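Side-chain contacts in tyrosine aminotransferase (Leishmania infantum, PDB 4IX8), which probably transfers amino groups from L-tyrosine to 2-oxoglutarate, using pyridoxal 5'-phosphate as cofactor: residues H173-S176 and V177-Y181; G319-S322 and I323-E326. All coordinates share one frame; numbering follows the deposited sequence.

Both contacts are local, within or at the start of a helix, and both are largely buried and touch the second subunit. Contact 1 spans helix 173-181, the helix of a beta-alpha-beta unit of the large sheet. Contact 2 forms the N-terminal end of helix 322-331, farther from the centre of the chain. Their nearest atoms are about 14 Å apart. Contact 1 joins a methyl-on-ring contact to a partly exposed salt bridge. Contact 2 uses neutral amides, which bind backbone groups where the helix starts. The loop leading into contact 2 also contains Leu-316, whose copy in the second subunit accepts a hydrogen bond from His-173 of contact 1.

Contact 1 (H173-S176 and V177-Y181); sequences HYKS and VCDSY
Val-177 lays its CG2 methyl over one face of the His-173 imidazole. This is a CH-pi contact between residues one turn apart in helix 173-181, the helix of a beta-alpha-beta unit with strands 163-168 and 184-191. CG2 lies 3.8 Å from the ring centroid and 19° off the ring normal, shifted toward the CD2-NE2 side. The His-173 torsion (chi1 -155°, CG roughly opposite the backbone N) swings the ring along the helix toward Val-177. NE2 of His-173 is hydrogen-bonded to the carbonyl O of Leu-316 of the second subunit, which also packs on Val-177. The methyl contact is therefore part of the subunit interface.

On another side of the helix, Lys-175 and Asp-179 form a salt bridge, also one turn apart. The lysine chain bends at chi2 (82°) and brings NZ to the oxygen edge of the carboxylate, close to its plane. Its NZ is 3.0 Å from Asp-179 OD2 and uses the syn lone pair of that oxygen. The bond from NZ to Asp-179 OD1 is weak, at 3.5 Å. Backbone bonds link each of residues 173-176 to the residue four ahead. The OG atoms of Ser-176 and Ser-180 bond instead to Leu-50 O and Thr-49 OG1. A water donates to Asp-179 OD1 at 2.9 Å and accepts a weak bond from Lys-175 NZ.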
ATOM      1  N   HIS A 173      -1.965  13.300  -5.101  1.00 24.33           N
ATOM      2  CA  HIS A 173      -1.481  12.510  -4.007  1.00 25.91           C
ATOM      3  C   HIS A 173      -0.444  13.242  -3.148  1.00 28.46           C
ATOM      4  O   HIS A 173      -0.408  12.975  -1.938  1.00 28.99           O
ATOM      5  CB  HIS A 173      -0.876  11.193  -4.495  1.00 24.59           C
ATOM      6  CG  HIS A 173      -0.911  10.106  -3.460  1.00 27.30           C
ATOM      7  ND1 HIS A 173      -2.077   9.715  -2.830  1.00 32.74           N
ATOM      8  CD2 HIS A 173       0.066   9.305  -2.971  1.00 30.99           C
ATOM      9  CE1 HIS A 173      -1.815   8.717  -2.005  1.00 29.73           C
ATOM     10  NE2 HIS A 173      -0.523   8.452  -2.068  1.00 31.98           N
ATOM     11  N   TYR A 174       0.386  14.133  -3.719  1.00 23.34           N
ATOM     12  CA  TYR A 174       1.379  14.839  -2.896  1.00 22.53           C
ATOM     13  C   TYR A 174       0.681  15.658  -1.832  1.00 25.26           C
ATOM     14  O   TYR A 174       1.019  15.595  -0.631  1.00 24.97           O
ATOM     15  CB  TYR A 174       2.301  15.716  -3.751  1.00 22.31           C
ATOM     16  CG  TYR A 174       3.123  14.813  -4.616  1.00 22.48           C
ATOM     17  CD1 TYR A 174       4.302  14.253  -4.146  1.00 22.84           C
ATOM     18  CD2 TYR A 174       2.662  14.415  -5.878  1.00 25.51           C
ATOM     19  CE1 TYR A 174       5.033  13.340  -4.928  1.00 23.32           C
ATOM     20  CE2 TYR A 174       3.385  13.508  -6.662  1.00 22.93           C
ATOM     21  CZ  TYR A 174       4.556  12.977  -6.185  1.00 30.17           C
ATOM     22  OH  TYR A 174       5.278  12.085  -6.949  1.00 29.66           O
ATOM     23  N   LYS A 175      -0.368  16.339  -2.249  1.00 23.47           N
ATOM     24  CA  LYS A 175      -1.149  17.161  -1.338  1.00 26.92           C
ATOM     25  C   LYS A 175      -1.857  16.300  -0.297  1.00 33.12           C
ATOM     26  O   LYS A 175      -1.934  16.658   0.882  1.00 35.45           O
ATOM     27  CB  LYS A 175      -2.145  17.991  -2.149  1.00 30.20           C
ATOM     28  CG  LYS A 175      -3.264  18.625  -1.393  1.00 31.15           C
ATOM     29  CD  LYS A 175      -2.891  19.879  -0.755  1.00 35.30           C
ATOM     30  CE  LYS A 175      -4.141  20.611  -0.314  1.00 35.17           C
ATOM     31  NZ  LYS A 175      -3.783  21.384   0.889  1.00 39.20           N
ATOM     32  N   SER A 176      -2.386  15.168  -0.740  1.00 23.76           N
ATOM     33  CA  SER A 176      -3.148  14.312   0.145  1.00 31.48           C
ATOM     34  C   SER A 176      -2.292  13.742   1.240  1.00 26.51           C
ATOM     35  O   SER A 176      -2.755  13.639   2.346  1.00 25.73           O
ATOM     36  CB  SER A 176      -3.820  13.179  -0.637  1.00 28.97           C
ATOM     37  OG  SER A 176      -4.980  13.684  -1.265  1.00 44.89           O
ATOM     38  N   VAL A 177      -1.068  13.339   0.904  1.00 22.89           N
ATOM     39  CA  VAL A 177      -0.134  12.751   1.862  1.00 22.46           C
ATOM     40  C   VAL A 177       0.374  13.807   2.810  1.00 23.61           C
ATOM     41  O   VAL A 177       0.402  13.601   4.014  1.00 24.05           O
ATOM     42  CB  VAL A 177       1.040  12.090   1.134  1.00 25.43           C
ATOM     43  CG1 VAL A 177       2.170  11.696   2.073  1.00 21.71           C
ATOM     44  CG2 VAL A 177       0.543  10.907   0.374  1.00 22.43           C
ATOM     45  N   CYS A 178       0.738  14.969   2.270  1.00 22.44           N
ATOM     46  CA  CYS A 178       1.173  16.075   3.124  1.00 21.95           C
ATOM     47  C   CYS A 178       0.131  16.401   4.192  1.00 32.58           C
ATOM     48  O   CYS A 178       0.435  16.466   5.385  1.00 31.82           O
ATOM     49  CB  CYS A 178       1.401  17.331   2.300  1.00 21.99           C
ATOM     50  SG  CYS A 178       2.964  17.313   1.400  1.00 25.79           S
ATOM     51  N   ASP A 179      -1.113  16.634   3.769  1.00 35.05           N
ATOM     52  CA  ASP A 179      -2.148  17.003   4.730  1.00 29.68           C
ATOM     53  C   ASP A 179      -2.384  15.860   5.716  1.00 27.00           C
ATOM     54  O   ASP A 179      -2.716  16.080   6.871  1.00 24.48           O
ATOM     55  CB  ASP A 179      -3.464  17.346   4.030  1.00 30.72           C
ATOM     56  CG  ASP A 179      -3.407  18.653   3.229  1.00 30.16           C
ATOM     57  OD1 ASP A 179      -2.524  19.498   3.494  1.00 40.18           O
ATOM     58  OD2 ASP A 179      -4.250  18.828   2.305  1.00 38.09           O
ATOM     59  N   SER A 180      -2.258  14.627   5.241  1.00 25.91           N
ATOM     60  CA  SER A 180      -2.492  13.485   6.101  1.00 25.35           C
ATOM     61  C   SER A 180      -1.494  13.483   7.281  1.00 30.88           C
ATOM     62  O   SER A 180      -1.829  13.072   8.398  1.00 24.82           O
ATOM     63  CB  SER A 180      -2.354  12.201   5.333  1.00 29.53           C
ATOM     64  OG  SER A 180      -2.596  11.108   6.178  1.00 26.06           O
ATOM     65  N   TYR A 181      -0.274  13.940   7.000  1.00 27.14           N
ATOM     66  CA  TYR A 181       0.800  13.856   7.937  1.00 25.81           C
ATOM     67  C   TYR A 181       1.146  15.180   8.544  1.00 28.68           C
ATOM     68  O   TYR A 181       2.122  15.279   9.252  1.00 32.54           O
ATOM     69  CB  TYR A 181       2.019  13.226   7.280  1.00 22.19           C
ATOM     70  CG  TYR A 181       1.886  11.720   7.133  1.00 24.22           C
ATOM     71  CD1 TYR A 181       2.277  10.845   8.147  1.00 26.43           C
ATOM     72  CD2 TYR A 181       1.358  11.181   6.003  1.00 24.34           C
ATOM     73  CE1 TYR A 181       2.153   9.449   7.967  1.00 26.07           C
ATOM     74  CE2 TYR A 181       1.235   9.803   5.826  1.00 22.73           C
ATOM     75  CZ  TYR A 181       1.618   8.960   6.781  1.00 28.94           C
ATOM     76  OH  TYR A 181       1.446   7.620   6.522  1.00 36.01           O
TER
HETATM   77  O   HOH W   1      -0.816  21.663   2.684  1.00 41.93           O

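Contact 2 (G319-S322 and I323-E326); sequences GVNS and ICQE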
ATOM      1  N   GLY A 319       6.254  -4.759   2.762  1.00 35.74           N
ATOM      2  CA  GLY A 319       6.697  -5.010   1.404  1.00 39.56           C
ATOM      3  C   GLY A 319       5.628  -5.173   0.323  1.00 38.84           C
ATOM      4  O   GLY A 319       4.489  -4.720   0.470  1.00 32.89           O
ATOM      5  N   VAL A 320       6.038  -5.823  -0.769  1.00 32.82           N
ATOM      6  CA  VAL A 320       5.316  -5.772  -2.043  1.00 31.73           C
ATOM      7  C   VAL A 320       5.112  -7.146  -2.665  1.00 34.27           C
ATOM      8  O   VAL A 320       5.992  -7.994  -2.549  1.00 34.83           O
ATOM      9  CB  VAL A 320       6.086  -4.876  -3.050  1.00 31.40           C
ATOM     10  CG1 VAL A 320       5.414  -4.845  -4.403  1.00 31.94           C
ATOM     11  CG2 VAL A 320       6.202  -3.504  -2.491  1.00 29.64           C
ATOM     12  N   ASN A 321       3.980  -7.319  -3.356  1.00 35.45           N
ATOM     13  CA  ASN A 321       3.585  -8.564  -4.015  1.00 39.54           C
ATOM     14  C   ASN A 321       4.754  -9.312  -4.648  1.00 37.76           C
ATOM     15  O   ASN A 321       5.391  -8.828  -5.586  1.00 42.26           O
ATOM     16  CB  ASN A 321       2.529  -8.254  -5.090  1.00 34.99           C
ATOM     17  CG  ASN A 321       1.954  -9.519  -5.741  1.00 42.66           C
ATOM     18  OD1 ASN A 321       2.516 -10.045  -6.709  1.00 38.41           O
ATOM     19  ND2 ASN A 321       0.840 -10.023  -5.192  1.00 37.28           N
ATOM     20  N   SER A 322       5.034 -10.495  -4.125  1.00 37.41           N
ATOM     21  CA  SER A 322       6.212 -11.243  -4.520  1.00 38.57           C
ATOM     22  C   SER A 322       6.096 -11.788  -5.965  1.00 43.18           C
ATOM     23  O   SER A 322       7.105 -11.895  -6.671  1.00 44.12           O
ATOM     24  CB  SER A 322       6.445 -12.393  -3.531  1.00 44.51           C
ATOM     25  OG  SER A 322       5.253 -13.143  -3.260  1.00 40.77           O
ATOM     26  N   ILE A 323       4.888 -12.113  -6.420  1.00 40.02           N
ATOM     27  CA  ILE A 323       4.711 -12.629  -7.799  1.00 41.13           C
ATOM     28  C   ILE A 323       5.133 -11.588  -8.830  1.00 40.18           C
ATOM     29  O   ILE A 323       5.894 -11.880  -9.759  1.00 41.05           O
ATOM     30  CB  ILE A 323       3.231 -13.045  -8.077  1.00 41.72           C
ATOM     31  CG1 ILE A 323       2.772 -14.141  -7.094  1.00 50.70           C
ATOM     32  CG2 ILE A 323       3.025 -13.585  -9.520  1.00 42.99           C
ATOM     33  CD1 ILE A 323       3.566 -15.417  -7.179  1.00 44.78           C
ATOM     34  N   CYS A 324       4.635 -10.365  -8.654  1.00 38.53           N
ATOM     35  CA  CYS A 324       4.874  -9.291  -9.619  1.00 37.66           C
ATOM     36  C   CYS A 324       6.333  -8.850  -9.614  1.00 38.43           C
ATOM     37  O   CYS A 324       6.889  -8.578 -10.672  1.00 37.61           O
ATOM     38  CB  CYS A 324       3.925  -8.105  -9.350  1.00 36.16           C
ATOM     39  SG  CYS A 324       2.114  -8.452  -9.602  1.00 41.09           S
ATOM     40  N   GLN A 325       6.975  -8.840  -8.442  1.00 37.66           N
ATOM     41  CA  GLN A 325       8.377  -8.436  -8.345  1.00 36.77           C
ATOM     42  C   GLN A 325       9.243  -9.395  -9.166  1.00 38.51           C
ATOM     43  O   GLN A 325      10.085  -8.970  -9.947  1.00 39.15           O
ATOM     44  CB  GLN A 325       8.843  -8.420  -6.873  1.00 36.34           C
ATOM     45  CG  GLN A 325       8.370  -7.230  -6.019  1.00 34.58           C
ATOM     46  CD  GLN A 325       9.142  -7.108  -4.702  1.00 41.67           C
ATOM     47  OE1 GLN A 325      10.330  -6.769  -4.700  1.00 36.88           O
ATOM     48  NE2 GLN A 325       8.482  -7.434  -3.574  1.00 34.22           N
ATOM     49  N   GLU A 326       9.027 -10.694  -9.030  1.00 39.99           N
ATOM     50  CA  GLU A 326       9.801 -11.634  -9.841  1.00 41.85           C
ATOM     51  C   GLU A 326       9.379 -11.525 -11.313  1.00 42.27           C
ATOM     52  O   GLU A 326      10.246 -11.496 -12.206  1.00 46.83           O
ATOM     53  CB  GLU A 326       9.636 -13.079  -9.304  1.00 43.51           C
ATOM     54  CG  GLU A 326      10.298 -14.194 -10.128  1.00 47.66           C
ATOM     55  CD  GLU A 326      11.796 -14.041 -10.285  1.00 47.25           C
ATOM     56  OE1 GLU A 326      12.385 -13.193  -9.578  1.00 48.12           O
ATOM     57  OE2 GLU A 326      12.390 -14.767 -11.113  1.00 48.14           O
TER
HETATM   58  O   HOH W   2       8.941  -6.305  -0.944  1.00 29.95           O
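The backbone turns into helix 322-331 at Asn-321, where the first helical bonds form: Gln-325 N to Asn-321 O and Glu-326 N to Ser-322 O, each 3.3 Å long. Asn-321 is the N-cap. Its side-chain OD1 accepts from Cys-324 N at 2.9 Å, with the donor in the plane of the side-chain carbonyl and an N-H...O angle of 159°. The Asn-321 torsion (chi1 -174°, CG opposite the backbone N) carries the amide forward to the open end of the first turn, where OD1 meets Cys-324 N. The other end of this amide faces the second subunit: ND2 donates to Trp-289 O there. Both ends of the Asn-321 amide are thus held, which should fix its rotation.

Gln-325 reaches back past the cap. Its side chain crosses that of Val-320 at about a right angle, with NE2 3.5 Å from Val-320 CB. NE2 donates to Val-320 O at 2.8 Å. The oxygen lies close to the Gln-325 amide plane, but NE2 sits above the Val-320 carbonyl plane. Gln-325 OE1 accepts from Ala-111 N, so this amide too is gripped at both ends. A water accepts from both Gln-325 NE2 and Val-320 N, at 2.9 Å from each.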